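Local coordinates for putative DNA-binding protein (Ralstonia eutropha, PDB 3HWU), which is of unknown function but belongs to the PCC (DUF296) family, assembles as a trimer and may bind DNA, at residues Gly14-Leu19 and Glu119-Val124; Asn28-Ala33 and Pro88-His93; Met49-Phe54 and Thr68-Glu73; Val72-Met77 and Gly94-Gly99; Gln127-Phe132 and Asn140-Pro145. All coordinates share one frame; numbering follows the deposited sequence. Where two conformers were deposited one is given.

Contact 1. Residues Gly14-Leu19 and Glu119-Val124; sequences GYLMVL and EITVTV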
# COMPACT_ATOMS: atom_id res chain seq x y z
N GLY A 14 -8.36 -14.39 1.00
CA GLY A 14 -9.27 -13.67 0.13
C GLY A 14 -9.09 -14.11 -1.32
O GLY A 14 -9.37 -15.28 -1.66
N TYR A 15 -8.65 -13.19 -2.19
CA TYR A 15 -8.43 -13.49 -3.60
C TYR A 15 -7.20 -12.75 -4.08
O TYR A 15 -6.80 -11.72 -3.50
CB TYR A 15 -9.63 -12.99 -4.45
CG TYR A 15 -10.91 -13.67 -4.08
CD1 TYR A 15 -11.21 -14.95 -4.54
CD2 TYR A 15 -11.81 -13.07 -3.22
CE1 TYR A 15 -12.40 -15.59 -4.15
CE2 TYR A 15 -12.99 -13.71 -2.84
CZ TYR A 15 -13.26 -14.95 -3.28
OH TYR A 15 -14.41 -15.58 -2.84
N LEU A 16 -6.62 -13.23 -5.17
CA LEU A 16 -5.62 -12.49 -5.95
C LEU A 16 -6.21 -12.35 -7.34
O LEU A 16 -6.60 -13.35 -7.97
CB LEU A 16 -4.30 -13.28 -6.04
CG LEU A 16 -3.19 -12.62 -6.86
CD1 LEU A 16 -2.66 -11.31 -6.24
CD2 LEU A 16 -2.04 -13.62 -7.11
N MSE A 17 -6.25 -11.12 -7.84
CA MSE A 17 -6.81 -10.85 -9.15
C MSE A 17 -5.70 -10.31 -10.08
O MSE A 17 -4.90 -9.47 -9.66
CB MSE A 17 -7.96 -9.85 -8.98
CG MSE A 17 -8.63 -9.34 -10.23
SE MSE A 17 -10.27 -8.33 -9.83
CE MSE A 17 -11.31 -9.67 -10.49
N VAL A 18 -5.66 -10.81 -11.33
CA VAL A 18 -4.74 -10.31 -12.35
C VAL A 18 -5.59 -9.87 -13.54
O VAL A 18 -6.11 -10.69 -14.29
CB VAL A 18 -3.63 -11.30 -12.77
CG1 VAL A 18 -2.74 -10.66 -13.86
CG2 VAL A 18 -2.79 -11.74 -11.58
N LEU A 19 -5.76 -8.56 -13.67
CA LEU A 19 -6.50 -7.96 -14.76
C LEU A 19 -5.54 -7.67 -15.91
O LEU A 19 -4.34 -7.57 -15.73
CB LEU A 19 -7.23 -6.71 -14.29
CG LEU A 19 -8.18 -6.90 -13.10
CD1 LEU A 19 -8.86 -5.53 -12.77
CD2 LEU A 19 -9.27 -7.94 -13.38
N GLU A 119 -2.34 -6.26 -10.78
CA GLU A 119 -2.33 -7.27 -9.73
C GLU A 119 -3.04 -6.68 -8.52
O GLU A 119 -2.69 -5.59 -8.09
CB GLU A 119 -0.92 -7.66 -9.33
CG GLU A 119 -0.09 -8.25 -10.47
CD GLU A 119 1.37 -8.46 -10.13
OE1 GLU A 119 1.75 -8.27 -8.96
OE2 GLU A 119 2.12 -8.86 -11.04
N ILE A 120 -4.05 -7.38 -8.00
CA ILE A 120 -4.85 -6.88 -6.88
C ILE A 120 -4.94 -7.95 -5.82
O ILE A 120 -5.44 -9.07 -6.09
CB ILE A 120 -6.28 -6.43 -7.29
CG1 ILE A 120 -6.26 -5.51 -8.52
CG2 ILE A 120 -6.97 -5.75 -6.09
CD1 ILE A 120 -7.64 -5.27 -9.15
N THR A 121 -4.54 -7.60 -4.59
CA THR A 121 -4.55 -8.51 -3.44
C THR A 121 -5.75 -8.15 -2.56
O THR A 121 -5.78 -7.03 -2.03
CB THR A 121 -3.23 -8.33 -2.65
OG1 THR A 121 -2.17 -8.63 -3.56
CG2 THR A 121 -3.22 -9.21 -1.43
N VAL A 122 -6.74 -9.05 -2.45
CA VAL A 122 -8.01 -8.77 -1.80
C VAL A 122 -8.10 -9.61 -0.51
O VAL A 122 -7.92 -10.85 -0.54
CB VAL A 122 -9.19 -9.13 -2.72
CG1 VAL A 122 -10.54 -8.77 -2.04
CG2 VAL A 122 -9.09 -8.43 -4.09
N THR A 123 -8.31 -8.95 0.62
CA THR A 123 -8.48 -9.60 1.93
C THR A 123 -9.97 -9.53 2.27
O THR A 123 -10.51 -8.44 2.43
CB THR A 123 -7.66 -8.90 2.98
OG1 THR A 123 -6.30 -8.87 2.55
CG2 THR A 123 -7.76 -9.59 4.33
N VAL A 124 -10.64 -10.69 2.38
CA VAL A 124 -12.08 -10.78 2.52
C VAL A 124 -12.49 -11.00 3.96
O VAL A 124 -11.91 -11.81 4.67
CB VAL A 124 -12.64 -11.93 1.66
CG1 VAL A 124 -14.15 -12.13 1.86
CG2 VAL A 124 -12.38 -11.63 0.17

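Contact 2. Residues Asn28-Ala33 and Pro88-His93; sequences NLEQLA and PSIHAH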
# COMPACT_ATOMS: atom_id res chain seq x y z
N ASN A 28 -14.30 -4.33 -12.56
CA ASN A 28 -13.98 -5.74 -12.34
C ASN A 28 -14.01 -6.08 -10.83
O ASN A 28 -14.39 -7.18 -10.47
CB ASN A 28 -12.62 -6.08 -12.96
CG ASN A 28 -12.74 -6.54 -14.39
OD1 ASN A 28 -12.91 -7.75 -14.62
ND2 ASN A 28 -12.63 -5.65 -15.34
N LEU A 29 -13.62 -5.15 -9.97
CA LEU A 29 -13.77 -5.36 -8.52
C LEU A 29 -15.24 -5.43 -8.08
O LEU A 29 -15.61 -6.25 -7.23
CB LEU A 29 -13.03 -4.26 -7.75
CG LEU A 29 -11.51 -4.45 -7.72
CD1 LEU A 29 -10.83 -3.12 -7.33
CD2 LEU A 29 -11.10 -5.60 -6.77
N GLU A 30 -16.08 -4.58 -8.67
CA GLU A 30 -17.52 -4.69 -8.46
C GLU A 30 -18.03 -6.06 -8.87
O GLU A 30 -18.84 -6.67 -8.16
CB GLU A 30 -18.25 -3.62 -9.25
CG GLU A 30 -18.00 -2.19 -8.75
CD GLU A 30 -18.46 -1.06 -9.69
OE1 GLU A 30 -18.85 -1.34 -10.84
OE2 GLU A 30 -18.37 0.11 -9.25
N GLN A 31 -17.59 -6.54 -10.05
CA GLN A 31 -18.04 -7.85 -10.49
C GLN A 31 -17.54 -8.99 -9.58
O GLN A 31 -18.26 -9.97 -9.36
CB GLN A 31 -17.60 -8.08 -11.95
CG GLN A 31 -18.28 -9.31 -12.55
CD GLN A 31 -19.76 -9.12 -12.69
OE1 GLN A 31 -20.23 -8.02 -13.05
NE2 GLN A 31 -20.53 -10.16 -12.36
N LEU A 32 -16.29 -8.91 -9.09
CA LEU A 32 -15.82 -9.89 -8.14
C LEU A 32 -16.72 -9.90 -6.88
O LEU A 32 -17.07 -10.96 -6.34
CB LEU A 32 -14.37 -9.58 -7.76
CG LEU A 32 -13.73 -10.55 -6.76
CD1 LEU A 32 -13.39 -11.88 -7.36
CD2 LEU A 32 -12.45 -9.92 -6.15
N ALA A 33 -17.05 -8.71 -6.41
CA ALA A 33 -17.91 -8.59 -5.22
C ALA A 33 -19.26 -9.29 -5.43
O ALA A 33 -19.76 -10.01 -4.55
CB ALA A 33 -18.10 -7.09 -4.83
N PRO A 88 -22.41 -3.10 -5.23
CA PRO A 88 -21.06 -2.94 -4.70
C PRO A 88 -20.63 -1.50 -4.71
O PRO A 88 -20.92 -0.76 -5.65
CB PRO A 88 -20.19 -3.79 -5.63
CG PRO A 88 -21.07 -4.47 -6.52
CD PRO A 88 -22.45 -3.92 -6.43
N SER A 89 -19.89 -1.13 -3.68
CA SER A 89 -19.43 0.23 -3.46
C SER A 89 -17.94 0.20 -3.18
O SER A 89 -17.51 -0.19 -2.09
CB SER A 89 -20.17 0.87 -2.30
OG SER A 89 -19.72 2.18 -2.04
N ILE A 90 -17.16 0.44 -4.24
CA ILE A 90 -15.70 0.36 -4.17
C ILE A 90 -15.18 1.75 -3.79
O ILE A 90 -15.56 2.78 -4.36
CB ILE A 90 -15.08 -0.09 -5.52
CG1 ILE A 90 -15.67 -1.37 -6.08
CG2 ILE A 90 -13.58 -0.28 -5.43
CD1 ILE A 90 -15.64 -2.56 -5.17
N HIS A 91 -14.28 1.81 -2.83
CA HIS A 91 -13.63 3.03 -2.39
C HIS A 91 -12.15 2.80 -2.60
O HIS A 91 -11.55 1.96 -1.93
CB HIS A 91 -13.90 3.30 -0.91
CG HIS A 91 -13.30 4.55 -0.41
ND1 HIS A 91 -13.13 4.82 0.93
CD2 HIS A 91 -12.83 5.63 -1.08
CE1 HIS A 91 -12.62 6.04 1.06
NE2 HIS A 91 -12.43 6.54 -0.15
N ALA A 92 -11.56 3.49 -3.57
CA ALA A 92 -10.19 3.23 -3.92
C ALA A 92 -9.43 4.56 -4.11
O ALA A 92 -9.95 5.50 -4.71
CB ALA A 92 -10.08 2.38 -5.22
N HIS A 93 -8.18 4.55 -3.68
CA HIS A 93 -7.23 5.62 -3.96
C HIS A 93 -6.06 5.01 -4.75
O HIS A 93 -5.76 3.81 -4.64
CB HIS A 93 -6.70 6.27 -2.67
CG HIS A 93 -7.73 7.05 -1.90
ND1 HIS A 93 -7.38 7.82 -0.82
CD2 HIS A 93 -9.06 7.19 -2.04
CE1 HIS A 93 -8.45 8.45 -0.38
NE2 HIS A 93 -9.48 8.11 -1.11
O HOH W 1 -18.32 1.18 -6.74

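Contact 3. Residues Met49-Phe54 and Thr68-Glu73; sequences MSEATF and TYRNVE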
# COMPACT_ATOMS: atom_id res chain seq x y z
N MSE A 49 -1.71 1.56 -16.46
CA MSE A 49 -3.03 2.05 -16.89
C MSE A 49 -2.97 2.87 -18.18
O MSE A 49 -2.19 3.79 -18.29
CB MSE A 49 -3.61 2.92 -15.81
CG MSE A 49 -3.76 2.23 -14.44
SE MSE A 49 -4.88 0.68 -14.49
CE MSE A 49 -3.94 -0.30 -13.14
N SER A 50 -3.82 2.55 -19.14
CA SER A 50 -4.00 3.45 -20.28
C SER A 50 -4.67 4.76 -19.85
O SER A 50 -4.37 5.83 -20.40
CB SER A 50 -4.81 2.79 -21.37
OG SER A 50 -6.03 2.28 -20.88
N GLU A 51 -5.54 4.69 -18.86
CA GLU A 51 -6.04 5.92 -18.27
C GLU A 51 -6.44 5.67 -16.84
O GLU A 51 -6.87 4.59 -16.48
CB GLU A 51 -7.20 6.48 -19.05
CG GLU A 51 -8.28 5.52 -19.26
CD GLU A 51 -9.44 6.13 -20.02
OE1 GLU A 51 -10.31 6.77 -19.38
OE2 GLU A 51 -9.48 5.96 -21.25
N ALA A 52 -6.24 6.71 -16.04
CA ALA A 52 -6.61 6.73 -14.64
C ALA A 52 -7.21 8.11 -14.38
O ALA A 52 -6.55 9.12 -14.59
CB ALA A 52 -5.42 6.46 -13.75
N THR A 53 -8.41 8.13 -13.84
CA THR A 53 -9.15 9.36 -13.54
C THR A 53 -9.38 9.47 -12.04
O THR A 53 -9.91 8.56 -11.42
CB THR A 53 -10.48 9.42 -14.30
OG1 THR A 53 -10.22 9.30 -15.70
CG2 THR A 53 -11.26 10.70 -14.01
N PHE A 54 -8.94 10.59 -11.48
CA PHE A 54 -9.08 10.92 -10.09
C PHE A 54 -10.08 12.05 -9.93
O PHE A 54 -10.37 12.79 -10.87
CB PHE A 54 -7.71 11.35 -9.57
CG PHE A 54 -6.68 10.26 -9.68
CD1 PHE A 54 -6.55 9.33 -8.66
CD2 PHE A 54 -5.91 10.11 -10.83
CE1 PHE A 54 -5.63 8.32 -8.75
CE2 PHE A 54 -4.98 9.08 -10.90
CZ PHE A 54 -4.87 8.18 -9.86
N THR A 68 -7.61 13.33 -15.53
CA THR A 68 -7.24 12.07 -16.16
C THR A 68 -5.78 12.05 -16.57
O THR A 68 -5.25 13.03 -17.18
CB THR A 68 -8.11 11.81 -17.40
OG1 THR A 68 -9.47 11.66 -16.98
CG2 THR A 68 -7.71 10.52 -18.12
N TYR A 69 -5.13 10.95 -16.22
CA TYR A 69 -3.77 10.65 -16.63
C TYR A 69 -3.78 9.48 -17.58
O TYR A 69 -4.55 8.57 -17.43
CB TYR A 69 -2.90 10.33 -15.41
CG TYR A 69 -2.75 11.47 -14.46
CD1 TYR A 69 -3.69 11.72 -13.48
CD2 TYR A 69 -1.71 12.34 -14.55
CE1 TYR A 69 -3.54 12.80 -12.64
CE2 TYR A 69 -1.56 13.42 -13.73
CZ TYR A 69 -2.48 13.65 -12.76
OH TYR A 69 -2.29 14.75 -11.92
N ARG A 70 -2.91 9.53 -18.57
CA ARG A 70 -2.80 8.51 -19.60
C ARG A 70 -1.47 7.79 -19.58
O ARG A 70 -0.43 8.43 -19.41
CB ARG A 70 -3.04 9.11 -21.02
CG ARG A 70 -4.37 9.82 -21.11
CD ARG A 70 -4.56 10.45 -22.48
NE ARG A 70 -5.82 11.15 -22.59
CZ ARG A 70 -6.98 10.53 -22.77
NH1 ARG A 70 -7.02 9.21 -22.79
NH2 ARG A 70 -8.10 11.22 -22.94
N ASN A 71 -1.48 6.50 -19.86
CA ASN A 71 -0.27 5.68 -20.01
C ASN A 71 0.69 5.87 -18.82
O ASN A 71 1.82 6.36 -18.93
CB ASN A 71 0.37 5.92 -21.36
CG ASN A 71 -0.44 5.31 -22.49
OD1 ASN A 71 -1.18 4.36 -22.29
ND2 ASN A 71 -0.30 5.84 -23.69
N VAL A 72 0.19 5.48 -17.65
CA VAL A 72 0.88 5.68 -16.38
C VAL A 72 1.06 4.37 -15.61
O VAL A 72 0.21 3.48 -15.66
CB VAL A 72 0.17 6.69 -15.45
CG1 VAL A 72 0.35 8.11 -15.97
CG2 VAL A 72 -1.29 6.34 -15.23
N GLU A 73 2.20 4.24 -14.95
CA GLU A 73 2.38 3.18 -13.95
C GLU A 73 1.58 3.52 -12.71
O GLU A 73 1.61 4.67 -12.27
CB GLU A 73 3.85 3.02 -13.59
CG GLU A 73 4.73 2.40 -14.71
CD GLU A 73 4.51 0.91 -14.92
OE1 GLU A 73 3.58 0.33 -14.36
OE2 GLU A 73 5.32 0.30 -15.67
O HOH W 2 -5.12 6.89 -22.88

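Contact 4. Residues Val72-Met77 and Gly94-Gly99; sequences VEMANM and GTVTDG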
# COMPACT_ATOMS: atom_id res chain seq x y z
N VAL A 72 0.19 5.48 -17.65
CA VAL A 72 0.88 5.68 -16.38
C VAL A 72 1.06 4.37 -15.61
O VAL A 72 0.21 3.48 -15.66
CB VAL A 72 0.17 6.69 -15.45
CG1 VAL A 72 0.35 8.11 -15.97
CG2 VAL A 72 -1.29 6.34 -15.23
N GLU A 73 2.20 4.24 -14.95
CA GLU A 73 2.38 3.18 -13.95
C GLU A 73 1.58 3.52 -12.71
O GLU A 73 1.61 4.67 -12.27
CB GLU A 73 3.85 3.02 -13.59
CG GLU A 73 4.73 2.40 -14.71
CD GLU A 73 4.51 0.91 -14.92
OE1 GLU A 73 3.58 0.33 -14.36
OE2 GLU A 73 5.32 0.30 -15.67
N MSE A 74 0.85 2.57 -12.17
CA MSE A 74 0.18 2.73 -10.91
C MSE A 74 1.02 2.13 -9.80
O MSE A 74 1.18 0.91 -9.68
CB MSE A 74 -1.19 2.08 -10.93
CG MSE A 74 -1.97 2.38 -9.67
SE MSE A 74 -3.77 1.83 -9.68
CE MSE A 74 -3.42 -0.15 -9.49
N ALA A 75 1.70 3.03 -9.10
CA ALA A 75 2.66 2.65 -8.07
C ALA A 75 1.99 1.98 -6.87
O ALA A 75 2.57 1.13 -6.21
CB ALA A 75 3.48 3.90 -7.61
N ASN A 76 0.73 2.36 -6.60
CA ASN A 76 -0.08 1.70 -5.58
C ASN A 76 -1.52 2.06 -5.77
O ASN A 76 -1.81 3.18 -6.15
CB ASN A 76 0.37 2.14 -4.16
CG ASN A 76 -0.62 1.67 -3.10
OD1 ASN A 76 -1.58 2.43 -2.79
ND2 ASN A 76 -0.46 0.43 -2.55
N MSE A 77 -2.38 1.09 -5.48
CA MSE A 77 -3.78 1.34 -5.20
C MSE A 77 -4.08 0.74 -3.83
O MSE A 77 -3.55 -0.34 -3.51
CB MSE A 77 -4.62 0.61 -6.26
CG MSE A 77 -6.14 0.73 -6.06
SE MSE A 77 -7.19 0.07 -7.58
CE MSE A 77 -6.75 -1.79 -7.47
N GLY A 94 -5.33 5.86 -5.46
CA GLY A 94 -4.16 5.43 -6.18
C GLY A 94 -3.11 6.49 -6.32
O GLY A 94 -3.39 7.67 -6.17
N THR A 95 -1.92 6.04 -6.70
CA THR A 95 -0.74 6.84 -6.95
C THR A 95 -0.20 6.38 -8.32
O THR A 95 0.06 5.18 -8.50
CB THR A 95 0.36 6.56 -5.86
OG1 THR A 95 -0.22 6.73 -4.52
CG2 THR A 95 1.56 7.38 -6.04
N VAL A 96 -0.05 7.30 -9.27
CA VAL A 96 0.40 7.02 -10.64
C VAL A 96 1.62 7.87 -10.97
O VAL A 96 1.78 8.97 -10.42
CB VAL A 96 -0.71 7.20 -11.71
CG1 VAL A 96 -1.86 6.19 -11.48
CG2 VAL A 96 -1.27 8.63 -11.74
N THR A 97 2.45 7.36 -11.87
CA THR A 97 3.65 8.05 -12.29
C THR A 97 3.84 7.81 -13.80
O THR A 97 3.38 6.80 -14.35
CB THR A 97 4.91 7.53 -11.55
OG1 THR A 97 5.12 6.16 -11.88
CG2 THR A 97 4.77 7.68 -10.02
N ASP A 98 4.56 8.73 -14.44
CA ASP A 98 4.80 8.64 -15.88
C ASP A 98 6.30 8.65 -16.15
O ASP A 98 7.11 8.33 -15.30
CB ASP A 98 4.09 9.77 -16.62
CG ASP A 98 4.67 11.14 -16.31
OD1 ASP A 98 5.60 11.23 -15.48
OD2 ASP A 98 4.12 12.14 -16.87
N GLY A 99 6.69 9.02 -17.37
CA GLY A 99 8.09 9.04 -17.72
C GLY A 99 8.91 10.14 -17.06
O GLY A 99 10.12 10.14 -17.19
O HOH W 3 -2.34 4.98 -3.62

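Contact 5. Residues Gln127-Phe132 and Asn140-Pro145; sequences QRLDRF and NVLGLP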
# COMPACT_ATOMS: atom_id res chain seq x y z
N GLN A 127 -18.07 -10.10 7.54
CA GLN A 127 -19.13 -9.14 7.84
C GLN A 127 -19.58 -8.36 6.61
O GLN A 127 -18.78 -7.73 5.93
CB GLN A 127 -18.63 -8.13 8.89
CG GLN A 127 -18.12 -8.72 10.21
CD GLN A 127 -16.63 -8.93 10.26
OE1 GLN A 127 -15.99 -9.16 9.25
NE2 GLN A 127 -16.06 -8.85 11.47
N ARG A 128 -20.88 -8.36 6.34
CA ARG A 128 -21.47 -7.57 5.29
C ARG A 128 -21.51 -6.12 5.75
O ARG A 128 -22.19 -5.79 6.73
CB ARG A 128 -22.88 -8.12 4.94
CG ARG A 128 -23.73 -7.30 3.95
CD ARG A 128 -23.36 -7.46 2.52
NE ARG A 128 -24.32 -6.61 1.79
CZ ARG A 128 -24.62 -6.72 0.52
NH1 ARG A 128 -24.10 -7.67 -0.21
NH2 ARG A 128 -25.50 -5.86 -0.02
N LEU A 129 -20.81 -5.23 5.02
CA LEU A 129 -20.73 -3.83 5.41
C LEU A 129 -21.34 -2.92 4.35
O LEU A 129 -21.12 -3.11 3.15
CB LEU A 129 -19.28 -3.40 5.66
CG LEU A 129 -18.46 -4.15 6.70
CD1 LEU A 129 -17.03 -3.52 6.78
CD2 LEU A 129 -19.17 -4.22 8.03
N ASP A 130 -22.13 -1.93 4.80
CA ASP A 130 -22.58 -0.87 3.90
C ASP A 130 -21.84 0.43 4.19
O ASP A 130 -21.27 0.64 5.27
CB ASP A 130 -24.09 -0.63 3.99
CG ASP A 130 -24.89 -1.69 3.27
OD1 ASP A 130 -24.68 -2.90 3.60
OD2 ASP A 130 -25.70 -1.29 2.37
N ARG A 131 -21.79 1.27 3.17
CA ARG A 131 -21.38 2.64 3.30
C ARG A 131 -22.62 3.48 3.45
O ARG A 131 -23.69 3.14 2.90
CB ARG A 131 -20.68 3.11 2.03
CG ARG A 131 -19.48 2.41 1.69
CD ARG A 131 -18.53 3.20 0.64
NE ARG A 131 -17.65 2.21 0.13
CZ ARG A 131 -16.51 1.84 0.72
NH1 ARG A 131 -16.02 2.51 1.74
NH2 ARG A 131 -15.89 0.78 0.27
N PHE A 132 -22.50 4.59 4.15
CA PHE A 132 -23.65 5.48 4.40
C PHE A 132 -23.12 6.90 4.35
O PHE A 132 -21.95 7.16 4.64
CB PHE A 132 -24.26 5.19 5.82
CG PHE A 132 -23.33 5.56 6.96
CD1 PHE A 132 -22.29 4.66 7.33
CD2 PHE A 132 -23.42 6.79 7.64
CE1 PHE A 132 -21.33 5.01 8.31
CE2 PHE A 132 -22.50 7.12 8.66
CZ PHE A 132 -21.47 6.24 9.00
N ASN A 140 -19.65 9.84 2.06
CA ASN A 140 -19.82 8.42 2.33
C ASN A 140 -18.74 7.91 3.28
O ASN A 140 -17.57 8.21 3.06
CB ASN A 140 -19.76 7.60 1.03
CG ASN A 140 -20.98 7.76 0.20
OD1 ASN A 140 -20.90 8.11 -0.99
ND2 ASN A 140 -22.13 7.52 0.79
N VAL A 141 -19.14 7.13 4.26
CA VAL A 141 -18.22 6.50 5.20
C VAL A 141 -18.60 5.03 5.33
O VAL A 141 -19.78 4.64 5.26
CB VAL A 141 -18.33 7.17 6.59
CG1 VAL A 141 -17.53 6.43 7.64
CG2 VAL A 141 -17.93 8.67 6.53
N LEU A 142 -17.59 4.17 5.55
CA LEU A 142 -17.81 2.75 5.76
C LEU A 142 -18.37 2.50 7.15
O LEU A 142 -17.75 2.88 8.13
CB LEU A 142 -16.48 2.02 5.58
CG LEU A 142 -16.47 0.49 5.63
CD1 LEU A 142 -17.48 -0.13 4.64
CD2 LEU A 142 -15.04 -0.03 5.38
N GLY A 143 -19.54 1.89 7.23
CA GLY A 143 -20.14 1.57 8.51
C GLY A 143 -19.60 0.28 9.05
O GLY A 143 -19.47 -0.68 8.33
N LEU A 144 -19.30 0.27 10.33
CA LEU A 144 -18.87 -0.95 11.03
C LEU A 144 -19.96 -1.39 12.02
O LEU A 144 -20.73 -0.54 12.52
CB LEU A 144 -17.60 -0.66 11.83
CG LEU A 144 -16.33 -0.29 11.06
CD1 LEU A 144 -15.12 -0.14 12.01
CD2 LEU A 144 -16.00 -1.32 9.98
N PRO A 145 -20.03 -2.72 12.32
CA PRO A 145 -21.00 -3.28 13.28
C PRO A 145 -20.81 -2.58 14.62
O PRO A 145 -21.85 -2.27 15.24
CB PRO A 145 -20.57 -4.74 13.37
CG PRO A 145 -19.81 -5.00 12.17
CD PRO A 145 -19.08 -3.74 11.90
O HOH W 4 -22.18 -1.76 7.75
O HOH W 5 -16.42 5.26 2.43

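Contact 1. Residues Gly14-Leu19 and Glu119-Val124
Ile120 and Met17 form an antiparallel hydrogen-bonded pair, and their side chains run alongside each other off the same face of the sheet. Ile120 CB sits 4.2 Å from Met17 CB. Next along, Ile120 CG1, anti to its carbonyl carbon (chi1 -49°), rests on Met77. At the tip, Ile120 CD1 meets Leu19 CD1 at 3.8 Å. Beneath them the backbone is bonded both ways: Met17 N gives its hydrogen to Ile120 O at 2.8 Å, and Ile120 N returns one to Met17 O. These strands, 14-20 and 117-125, are neighbours in the large antiparallel sheet of the PCC domain, and helix 25-35 covers the face carrying Met17 and Ile120. Further along that face, Tyr15 CE2 touches Val124 CG2 at 3.7 Å. Gly14 CA makes a CH...O contact of 3.2 Å to Val122 O, the atom a CB here would run into. On the other face Leu16 CD1 comes within 3.8 Å of Thr121 OG1, while Glu119 binds Ser80, His91 and Arg131 of the second subunit.

Contact 2. Residues Asn28-Ala33 and Pro88-His93
Helix-on-sheet packing joins Glu30, Leu29 and Ala33 to Pro88 and Ile90: helix 25-35 lies against the large antiparallel sheet of the PCC domain, here over strand 87-97. The two axes come within 8.3 Å at 135°, and no direct hydrogen bond links the segments. Pro88 fits beside one helical turn, its CB 4.0 Å from Ala33 CB and its CG 3.5 Å from the backbone Glu30 O. Glu30 crosses the proline at about a right angle with its aliphatic part, and its CG then presses on Ile90 CG1 at 3.6 Å. Ile90 CD1 reaches Leu29 CB at 4.0 Å. On the sheet side, Phe43 of strand 40-49 touches both Leu29 and Ile90, while Ile81 of strand 72-84 touches Ala33 and Ile90, extending this apolar layer across the sheet. The charged end of Glu30 instead serves a water. Its chain is extended, with CD anti (chi2 167°), and the water donates to Glu30 OE2 at 2.7 Å and accepts from Ile90 N at 2.9 Å.

Contact 3. Residues Met49-Phe54 and Thr68-Glu73
Ser50 O is gripped from several directions. Asn71 N donates to it at 3.0 Å from well above the carbonyl plane (58° out of it), a water donates at 2.8 Å, and Arg70 CA adds a CH...O contact. The same water accepts from Arg70 NH1, in the plane of the guanidinium at its edge, tying that exposed side chain to the corner of the other strand. Farther toward the hairpin turn, Thr53 OG1 and Thr68 OG1 share a hydrogen bond of 2.8 Å. On the opposite face the rings of Phe54 and Tyr69 meet rim to rim, CD2 of Phe54 3.8 Å from CD1 of Tyr69, with planes at 72°. Asn71 and Val72 both face Met49, a G1 beta bulge, and Asn71 takes the positive phi (50°) that suits its first position. Both chains turn a corner here, at Ser50 and Asn71. Strands 51-58 and 63-70 form a beta hairpin at the sheet margin, flanked by strand 103-114, with Phe101 of the third subunit packed on Phe54 and Tyr69.

Contact 4. Residues Val72-Met77 and Gly94-Gly99
The flat amide of Asn76 is tied to Thr95 through a water and is held by both its polar ends. Its OD1 lies 2.8 Å from the water, which is bonded to Thr95 OG1 at 2.9 Å; OD1 also bonds Thr78 OG1 of its own chain. ND2 donates to Thr78 OG1 of the second subunit. The amide is turned across the side chain (chi2 -90°), and Asn76 packs on Asn76 of both other subunits. Beneath it the backbone is irregular: Ala75 and Asn76 both face Thr95, a classic beta bulge, and both their N-H groups make weak bonds to Thr95 O. On either side of the bulge the antiparallel pairing is regular, with Thr97 N bonded to Glu73 O at 2.8 Å and Thr95 N to Asn76 O at 2.9 Å. On the other face, Val72 and Val96 meet, Val72 CG2 being 3.7 Å from Val96 CB. Met74 CB adds to this apolar side, 4.2 Å from Val96 CG1. The contact pairs an apolar face, continued by Met74 and Met77 onto strands 103-114 and 117-125, with a buried polar face whose amide and hydroxyls bond water, Thr78 and the second subunit, where Thr97 OG1 bonds Gly105 O.

Contact 5. Residues Gln127-Phe132 and Asn140-Pro145
The C-terminal beta hairpin, strands 131-134 and 139-142, brings Phe132 against Val141 and Arg131 against Leu142. Phe132 N donates to Val141 O at 2.9 Å and Val141 N returns a bond to Phe132 O. Just past the strand end, Gly143 N extends the pairing to Asp130 O at 2.9 Å. The ring of Phe132, its CG wedged between backbone N and carbonyl carbon (chi1 67°), lies alongside Val141, with CZ 4.1 Å from Val141 CB. Gly143 CA approaches the ring at its edge, 3.6 Å from CE1. On the other face Leu142 CD1 lies over one face of the Arg131 guanidinium and also packs 3.9 Å from Leu129 CB. Leu129 turns its CD2 to the tail, where it touches Pro145 CD. A water bridges Asp130 N and Gly143 O, each at 3.0 Å. The end of Arg131 is anchored in its own chain by Ser80 OG and Ser89 O, and by a salt bridge from NH1 to Glu119 of the third subunit. With the backbone of Arg131 bonded to Trp83, this is a C-terminal beta hairpin fastened to strand 72-84 and packed on the third subunit.

How the contacts relate
Contacts 1 to 4 all reach one nine-stranded antiparallel sheet within the PCC range, while contact 5 belongs to a separate two-stranded hairpin that follows strand 117-125 in the chain. Contacts 2, 3 and 4 all fall between the two segments of contact 1. Contacts 3 and 4 share Val72 and Glu73 and have centres about 8 Å apart. Contacts 2 and 4 use successive parts of strand 87-97. Contact 5 lies about 28 Å from contact 4, centre to centre, across the chain's middle, yet Arg131 joins it to contact 2 through Ser89 O. All five touch another subunit, so the sheet and the hairpin both contribute to the trimer contacts. His91 and His93, with His107, might form an empty metal site.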